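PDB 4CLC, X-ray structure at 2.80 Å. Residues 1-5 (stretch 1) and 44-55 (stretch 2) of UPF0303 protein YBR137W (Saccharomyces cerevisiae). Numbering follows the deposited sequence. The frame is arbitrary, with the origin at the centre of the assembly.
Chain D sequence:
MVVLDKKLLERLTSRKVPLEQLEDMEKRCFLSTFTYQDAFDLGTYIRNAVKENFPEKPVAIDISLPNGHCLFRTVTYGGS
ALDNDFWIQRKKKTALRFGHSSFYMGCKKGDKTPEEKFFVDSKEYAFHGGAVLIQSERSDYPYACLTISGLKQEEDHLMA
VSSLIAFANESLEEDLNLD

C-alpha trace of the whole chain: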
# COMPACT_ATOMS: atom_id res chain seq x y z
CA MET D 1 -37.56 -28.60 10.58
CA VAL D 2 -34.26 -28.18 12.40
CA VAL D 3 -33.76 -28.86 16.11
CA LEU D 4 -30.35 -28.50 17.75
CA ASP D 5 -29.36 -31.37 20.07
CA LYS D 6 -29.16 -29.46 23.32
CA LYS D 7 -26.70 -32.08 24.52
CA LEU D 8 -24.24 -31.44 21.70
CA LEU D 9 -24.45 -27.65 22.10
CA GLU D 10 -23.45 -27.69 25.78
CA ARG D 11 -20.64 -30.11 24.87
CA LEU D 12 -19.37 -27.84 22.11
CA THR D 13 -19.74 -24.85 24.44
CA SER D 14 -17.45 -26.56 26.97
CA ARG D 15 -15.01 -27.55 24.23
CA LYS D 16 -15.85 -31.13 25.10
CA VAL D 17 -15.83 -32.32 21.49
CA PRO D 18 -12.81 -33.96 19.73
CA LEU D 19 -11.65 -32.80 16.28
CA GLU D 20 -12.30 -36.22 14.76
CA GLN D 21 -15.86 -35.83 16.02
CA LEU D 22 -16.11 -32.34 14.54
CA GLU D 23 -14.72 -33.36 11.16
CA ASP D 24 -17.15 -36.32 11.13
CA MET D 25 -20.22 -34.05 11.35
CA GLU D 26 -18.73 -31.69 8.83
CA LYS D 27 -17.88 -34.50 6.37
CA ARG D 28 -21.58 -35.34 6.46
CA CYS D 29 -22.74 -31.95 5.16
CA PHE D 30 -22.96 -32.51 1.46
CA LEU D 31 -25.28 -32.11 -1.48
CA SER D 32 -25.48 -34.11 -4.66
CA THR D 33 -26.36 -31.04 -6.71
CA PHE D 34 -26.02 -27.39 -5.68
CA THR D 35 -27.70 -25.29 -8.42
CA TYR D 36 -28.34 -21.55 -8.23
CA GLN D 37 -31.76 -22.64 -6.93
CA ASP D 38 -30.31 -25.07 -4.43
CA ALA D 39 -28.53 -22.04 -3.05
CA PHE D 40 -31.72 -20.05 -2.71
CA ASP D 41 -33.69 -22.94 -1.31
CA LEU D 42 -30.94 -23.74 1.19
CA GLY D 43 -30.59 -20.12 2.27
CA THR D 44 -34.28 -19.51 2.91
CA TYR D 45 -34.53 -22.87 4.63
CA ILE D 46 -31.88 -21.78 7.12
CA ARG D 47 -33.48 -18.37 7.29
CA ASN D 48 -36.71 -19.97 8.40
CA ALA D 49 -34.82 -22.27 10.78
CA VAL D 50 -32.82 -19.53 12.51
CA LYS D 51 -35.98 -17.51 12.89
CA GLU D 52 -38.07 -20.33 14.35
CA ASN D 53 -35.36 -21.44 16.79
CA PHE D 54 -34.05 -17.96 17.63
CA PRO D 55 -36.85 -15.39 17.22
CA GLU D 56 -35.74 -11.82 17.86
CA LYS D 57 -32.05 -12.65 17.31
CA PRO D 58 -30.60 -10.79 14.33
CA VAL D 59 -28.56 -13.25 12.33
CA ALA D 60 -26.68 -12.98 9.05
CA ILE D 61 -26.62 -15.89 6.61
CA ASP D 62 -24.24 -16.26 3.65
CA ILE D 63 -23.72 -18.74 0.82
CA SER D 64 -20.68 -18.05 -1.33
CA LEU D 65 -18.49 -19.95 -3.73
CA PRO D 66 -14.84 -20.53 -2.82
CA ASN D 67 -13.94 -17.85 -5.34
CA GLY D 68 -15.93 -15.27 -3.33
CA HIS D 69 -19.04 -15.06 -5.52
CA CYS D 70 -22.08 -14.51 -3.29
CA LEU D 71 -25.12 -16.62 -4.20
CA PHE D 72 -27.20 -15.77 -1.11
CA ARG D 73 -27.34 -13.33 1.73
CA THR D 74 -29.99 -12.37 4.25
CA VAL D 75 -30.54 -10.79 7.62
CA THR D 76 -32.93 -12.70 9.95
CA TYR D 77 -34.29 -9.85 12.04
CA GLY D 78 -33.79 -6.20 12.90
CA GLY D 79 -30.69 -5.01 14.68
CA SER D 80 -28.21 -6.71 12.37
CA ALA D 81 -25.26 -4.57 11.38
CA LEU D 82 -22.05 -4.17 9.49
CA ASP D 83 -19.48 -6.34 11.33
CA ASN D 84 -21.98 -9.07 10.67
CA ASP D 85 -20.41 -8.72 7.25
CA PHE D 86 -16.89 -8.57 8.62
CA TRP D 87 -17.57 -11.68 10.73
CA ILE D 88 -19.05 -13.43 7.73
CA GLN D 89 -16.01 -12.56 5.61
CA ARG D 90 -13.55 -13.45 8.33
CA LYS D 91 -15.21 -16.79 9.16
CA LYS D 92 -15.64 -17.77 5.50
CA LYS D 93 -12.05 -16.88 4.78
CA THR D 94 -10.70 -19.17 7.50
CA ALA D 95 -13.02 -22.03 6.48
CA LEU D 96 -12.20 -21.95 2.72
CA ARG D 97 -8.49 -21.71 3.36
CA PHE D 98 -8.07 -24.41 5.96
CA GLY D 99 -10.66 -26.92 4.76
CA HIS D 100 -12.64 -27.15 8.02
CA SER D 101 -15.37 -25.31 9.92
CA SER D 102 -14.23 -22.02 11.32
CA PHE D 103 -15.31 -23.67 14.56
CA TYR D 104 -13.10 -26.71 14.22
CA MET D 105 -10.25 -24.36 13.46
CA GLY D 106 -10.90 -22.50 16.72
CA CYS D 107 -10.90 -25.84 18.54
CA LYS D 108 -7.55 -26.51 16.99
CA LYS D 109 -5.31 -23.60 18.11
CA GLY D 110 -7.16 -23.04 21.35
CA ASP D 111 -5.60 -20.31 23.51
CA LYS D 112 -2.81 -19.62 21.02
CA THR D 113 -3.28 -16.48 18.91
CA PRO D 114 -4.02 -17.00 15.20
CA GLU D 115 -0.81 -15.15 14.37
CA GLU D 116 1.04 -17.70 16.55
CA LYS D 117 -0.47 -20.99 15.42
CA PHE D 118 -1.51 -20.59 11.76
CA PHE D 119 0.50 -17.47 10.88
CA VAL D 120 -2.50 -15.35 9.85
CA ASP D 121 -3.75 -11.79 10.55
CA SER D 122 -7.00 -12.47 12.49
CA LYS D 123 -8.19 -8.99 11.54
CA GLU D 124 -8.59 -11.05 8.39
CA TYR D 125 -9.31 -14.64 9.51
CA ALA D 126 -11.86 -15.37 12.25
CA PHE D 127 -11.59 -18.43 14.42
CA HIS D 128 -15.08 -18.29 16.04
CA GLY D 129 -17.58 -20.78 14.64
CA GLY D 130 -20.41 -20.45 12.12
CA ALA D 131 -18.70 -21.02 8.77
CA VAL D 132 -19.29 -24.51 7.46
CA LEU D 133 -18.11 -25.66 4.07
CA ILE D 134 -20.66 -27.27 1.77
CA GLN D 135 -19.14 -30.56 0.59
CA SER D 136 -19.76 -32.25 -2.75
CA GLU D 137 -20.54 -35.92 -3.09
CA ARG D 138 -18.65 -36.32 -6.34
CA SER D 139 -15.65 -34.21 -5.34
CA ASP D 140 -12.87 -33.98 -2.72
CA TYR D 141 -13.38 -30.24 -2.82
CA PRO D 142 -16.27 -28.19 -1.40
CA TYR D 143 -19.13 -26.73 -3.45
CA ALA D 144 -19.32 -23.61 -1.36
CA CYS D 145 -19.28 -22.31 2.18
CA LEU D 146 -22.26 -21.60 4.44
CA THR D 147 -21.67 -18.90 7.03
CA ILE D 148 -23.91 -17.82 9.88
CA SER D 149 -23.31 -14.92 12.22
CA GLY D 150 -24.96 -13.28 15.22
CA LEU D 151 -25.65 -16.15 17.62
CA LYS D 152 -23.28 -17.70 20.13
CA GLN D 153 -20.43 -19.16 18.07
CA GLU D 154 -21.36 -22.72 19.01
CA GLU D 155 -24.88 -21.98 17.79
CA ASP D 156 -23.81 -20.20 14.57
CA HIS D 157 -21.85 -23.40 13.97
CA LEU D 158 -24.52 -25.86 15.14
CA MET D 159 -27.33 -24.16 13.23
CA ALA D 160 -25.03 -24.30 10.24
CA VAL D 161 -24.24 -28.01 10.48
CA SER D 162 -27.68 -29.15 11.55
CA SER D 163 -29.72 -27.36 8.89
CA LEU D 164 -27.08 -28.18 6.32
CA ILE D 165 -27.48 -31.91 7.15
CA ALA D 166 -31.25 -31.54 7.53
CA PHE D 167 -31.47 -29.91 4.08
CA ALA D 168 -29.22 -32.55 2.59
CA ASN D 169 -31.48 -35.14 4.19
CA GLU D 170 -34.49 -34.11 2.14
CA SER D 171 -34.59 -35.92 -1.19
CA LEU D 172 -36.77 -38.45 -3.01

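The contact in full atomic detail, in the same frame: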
# COMPACT_ATOMS: atom_id res chain seq x y z
N MET D 1 -37.61 -28.90 9.15
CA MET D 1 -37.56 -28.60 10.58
C MET D 1 -36.19 -28.94 11.17
O MET D 1 -35.67 -30.04 11.00
CB MET D 1 -38.64 -29.37 11.33
CG MET D 1 -38.91 -28.81 12.72
SD MET D 1 -39.43 -27.09 12.63
CE MET D 1 -41.22 -27.28 12.60
N VAL D 2 -35.60 -27.99 11.88
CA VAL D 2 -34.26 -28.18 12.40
C VAL D 2 -34.26 -27.96 13.91
O VAL D 2 -34.56 -26.86 14.39
CB VAL D 2 -33.25 -27.22 11.71
CG1 VAL D 2 -31.84 -27.44 12.24
CG2 VAL D 2 -33.29 -27.40 10.18
N VAL D 3 -33.95 -29.01 14.67
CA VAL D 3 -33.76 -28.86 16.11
C VAL D 3 -32.31 -29.18 16.48
O VAL D 3 -31.73 -30.16 16.02
CB VAL D 3 -34.74 -29.74 16.89
N LEU D 4 -31.72 -28.31 17.30
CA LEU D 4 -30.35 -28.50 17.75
C LEU D 4 -30.31 -29.48 18.93
O LEU D 4 -31.04 -29.30 19.90
CB LEU D 4 -29.73 -27.15 18.15
CG LEU D 4 -29.92 -25.86 17.32
CD1 LEU D 4 -29.11 -24.72 17.92
CD2 LEU D 4 -29.55 -26.02 15.84
N ASP D 5 -29.44 -30.50 18.90
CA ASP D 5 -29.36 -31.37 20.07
C ASP D 5 -28.81 -30.53 21.20
O ASP D 5 -27.68 -30.06 21.13
CB ASP D 5 -28.46 -32.59 19.81
N THR D 44 -33.02 -19.94 2.32
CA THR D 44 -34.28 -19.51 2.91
C THR D 44 -34.70 -20.54 3.96
O THR D 44 -35.26 -20.21 5.00
CB THR D 44 -35.42 -19.30 1.86
OG1 THR D 44 -35.55 -20.44 1.01
CG2 THR D 44 -35.11 -18.09 1.00
N TYR D 45 -34.36 -21.79 3.68
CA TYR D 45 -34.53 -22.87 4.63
C TYR D 45 -33.90 -22.53 5.98
O TYR D 45 -34.57 -22.50 7.02
CB TYR D 45 -33.91 -24.14 4.05
CG TYR D 45 -34.06 -25.38 4.89
CD1 TYR D 45 -35.31 -25.97 5.07
CD2 TYR D 45 -32.96 -25.99 5.48
CE1 TYR D 45 -35.45 -27.13 5.81
CE2 TYR D 45 -33.09 -27.15 6.22
CZ TYR D 45 -34.34 -27.71 6.39
OH TYR D 45 -34.49 -28.86 7.14
N ILE D 46 -32.61 -22.24 5.95
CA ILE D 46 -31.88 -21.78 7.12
C ILE D 46 -32.48 -20.51 7.69
O ILE D 46 -32.48 -20.31 8.91
CB ILE D 46 -30.40 -21.52 6.79
CG1 ILE D 46 -29.77 -22.77 6.18
CG2 ILE D 46 -29.63 -21.05 8.01
CD1 ILE D 46 -28.36 -22.55 5.80
N ARG D 47 -32.99 -19.65 6.82
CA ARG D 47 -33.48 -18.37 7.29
C ARG D 47 -34.70 -18.64 8.14
O ARG D 47 -34.87 -18.05 9.21
CB ARG D 47 -33.82 -17.42 6.14
CG ARG D 47 -34.25 -16.02 6.63
CD ARG D 47 -34.65 -15.13 5.47
NE ARG D 47 -35.12 -13.83 5.95
CZ ARG D 47 -36.37 -13.60 6.30
NH1 ARG D 47 -37.26 -14.59 6.23
NH2 ARG D 47 -36.75 -12.40 6.72
N ASN D 48 -35.53 -19.56 7.66
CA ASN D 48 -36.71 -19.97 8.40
C ASN D 48 -36.26 -20.58 9.73
O ASN D 48 -36.67 -20.14 10.81
CB ASN D 48 -37.55 -20.96 7.59
CG ASN D 48 -38.48 -21.79 8.46
OD1 ASN D 48 -38.34 -23.01 8.57
ND2 ASN D 48 -39.47 -21.12 9.06
N ALA D 49 -35.39 -21.58 9.62
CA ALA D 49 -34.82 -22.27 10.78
C ALA D 49 -34.31 -21.32 11.86
O ALA D 49 -34.79 -21.36 12.99
CB ALA D 49 -33.75 -23.20 10.35
N VAL D 50 -33.33 -20.47 11.53
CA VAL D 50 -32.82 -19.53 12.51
C VAL D 50 -33.97 -18.70 13.10
O VAL D 50 -33.94 -18.34 14.28
CB VAL D 50 -31.73 -18.57 11.92
CG1 VAL D 50 -31.43 -17.42 12.85
CG2 VAL D 50 -30.45 -19.32 11.68
N LYS D 51 -34.99 -18.40 12.32
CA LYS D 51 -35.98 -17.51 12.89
C LYS D 51 -37.01 -18.26 13.74
O LYS D 51 -37.60 -17.67 14.66
CB LYS D 51 -36.65 -16.65 11.82
CG LYS D 51 -36.52 -15.14 12.22
CD LYS D 51 -37.58 -14.23 11.61
CE LYS D 51 -37.78 -14.51 10.15
NZ LYS D 51 -39.07 -13.91 9.72
N GLU D 52 -37.22 -19.54 13.47
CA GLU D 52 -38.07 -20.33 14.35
C GLU D 52 -37.36 -20.59 15.67
O GLU D 52 -37.88 -20.26 16.74
CB GLU D 52 -38.49 -21.65 13.70
CG GLU D 52 -39.82 -21.57 12.96
CD GLU D 52 -39.98 -22.65 11.90
OE1 GLU D 52 -39.44 -23.76 12.10
OE2 GLU D 52 -40.63 -22.38 10.87
N ASN D 53 -36.16 -21.16 15.60
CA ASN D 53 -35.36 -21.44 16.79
C ASN D 53 -34.88 -20.22 17.58
O ASN D 53 -34.81 -20.27 18.81
CB ASN D 53 -34.15 -22.28 16.41
CG ASN D 53 -34.54 -23.62 15.84
OD1 ASN D 53 -34.56 -24.63 16.55
ND2 ASN D 53 -34.87 -23.65 14.55
N PHE D 54 -34.55 -19.12 16.91
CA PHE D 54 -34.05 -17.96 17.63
C PHE D 54 -34.75 -16.66 17.30
O PHE D 54 -34.09 -15.69 16.88
CB PHE D 54 -32.56 -17.79 17.39
CG PHE D 54 -31.73 -18.87 17.98
CD1 PHE D 54 -31.50 -20.04 17.27
CD2 PHE D 54 -31.16 -18.71 19.24
CE1 PHE D 54 -30.72 -21.04 17.81
CE2 PHE D 54 -30.39 -19.70 19.78
CZ PHE D 54 -30.16 -20.87 19.07
N PRO D 55 -36.08 -16.60 17.52
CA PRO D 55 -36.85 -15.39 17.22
C PRO D 55 -36.26 -14.21 17.94
O PRO D 55 -35.79 -14.37 19.07
CB PRO D 55 -38.24 -15.70 17.76
CG PRO D 55 -37.97 -16.70 18.86
CD PRO D 55 -36.86 -17.55 18.34

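Val-2 forms the apolar centre of the contact. The extended N-terminal segment of the chain lies along one side of a helix that enters stretch 2 at Thr-44 and runs through Asn-53. The CA-to-CB bond of Val-2 points toward the helix, its chi1 is t, and the residue is buried, with more of its surface covered by the other stretch than any other residue here. The methyl Val-2 CG2 reaches two helix residues one turn apart: Val-2 CG2 lies 4.2 Å from CB of Ala-49 and 3.9 Å from CZ of Tyr-45. These are ordinary van der Waals distances between carbons, so the gain is the exclusion of water from apolar surface. Ala-49 presents only a methyl group, and the backbones come close at this point: CA of Val-2 and CA of Ala-49 are 6.2 Å apart, against 7.6 Å between CA of Val-3 and CA of Asn-53.

Tyr-45 starts sideways to the segment, but its chi1 of -177° (t) carries the ring across to stretch 1. Val-2 CG2 sits 3.6 Å from Tyr-45 OH and approaches the ring obliquely. The hydroxyl oxygen Tyr-45 OH is also 3.7 Å from the backbone N of Met-1, a polar neighbour too distant to count as a hydrogen bond.

Two residues along, Leu-4 makes a second apolar contact near the end of the helix. Its CA-to-CB bond also points toward stretch 2 (chi1 m, chi2 t), and Leu-4 CD1 lies 4.0 Å from Phe-54 CE1, at the edge of the ring and near its plane. Phe-54 is the first residue to leave helical phi/psi, although Phe-54 N still donates to Val-50 O at 2.8 Å. Val-3, between the two inward-pointing residues, points away and adds little; its side chain is modelled only to CB. This alternation is what an extended backbone produces.

Asn-53 supplies the polar link. Asn-53 ND2 donates to the carbonyl O of Val-2 at 3.2 Å, with an N-H...acceptor angle of 136°, which is well short of linear. Asn-53 ND2 also donates to Ala-49 O within the helix at 2.8 Å and 177°, a nearly straight bond. The side-chain amide thus ties the segment's backbone to Ala-49 O, which also accepts from Asn-53 N at 3.0 Å. OD1 of Asn-53 also lies 3.1 Å from Val-2 O, but both atoms are acceptors, so this proximity is no bond.

At the exposed edge, Met-1 begins away from the helix, yet its side chain bends back through chi1 t and chi2 p to place Met-1 SD 3.4 Å from OE1 of Glu-52, a close contact without a hydrogen bond. The other carboxylate oxygen of Glu-52, OE2, accepts from Asn-48 ND2 at a very short 2.5 Å, a bond within the helix. In all, 339 Å² is buried, counting both sides, and a single hydrogen bond crosses between the stretches.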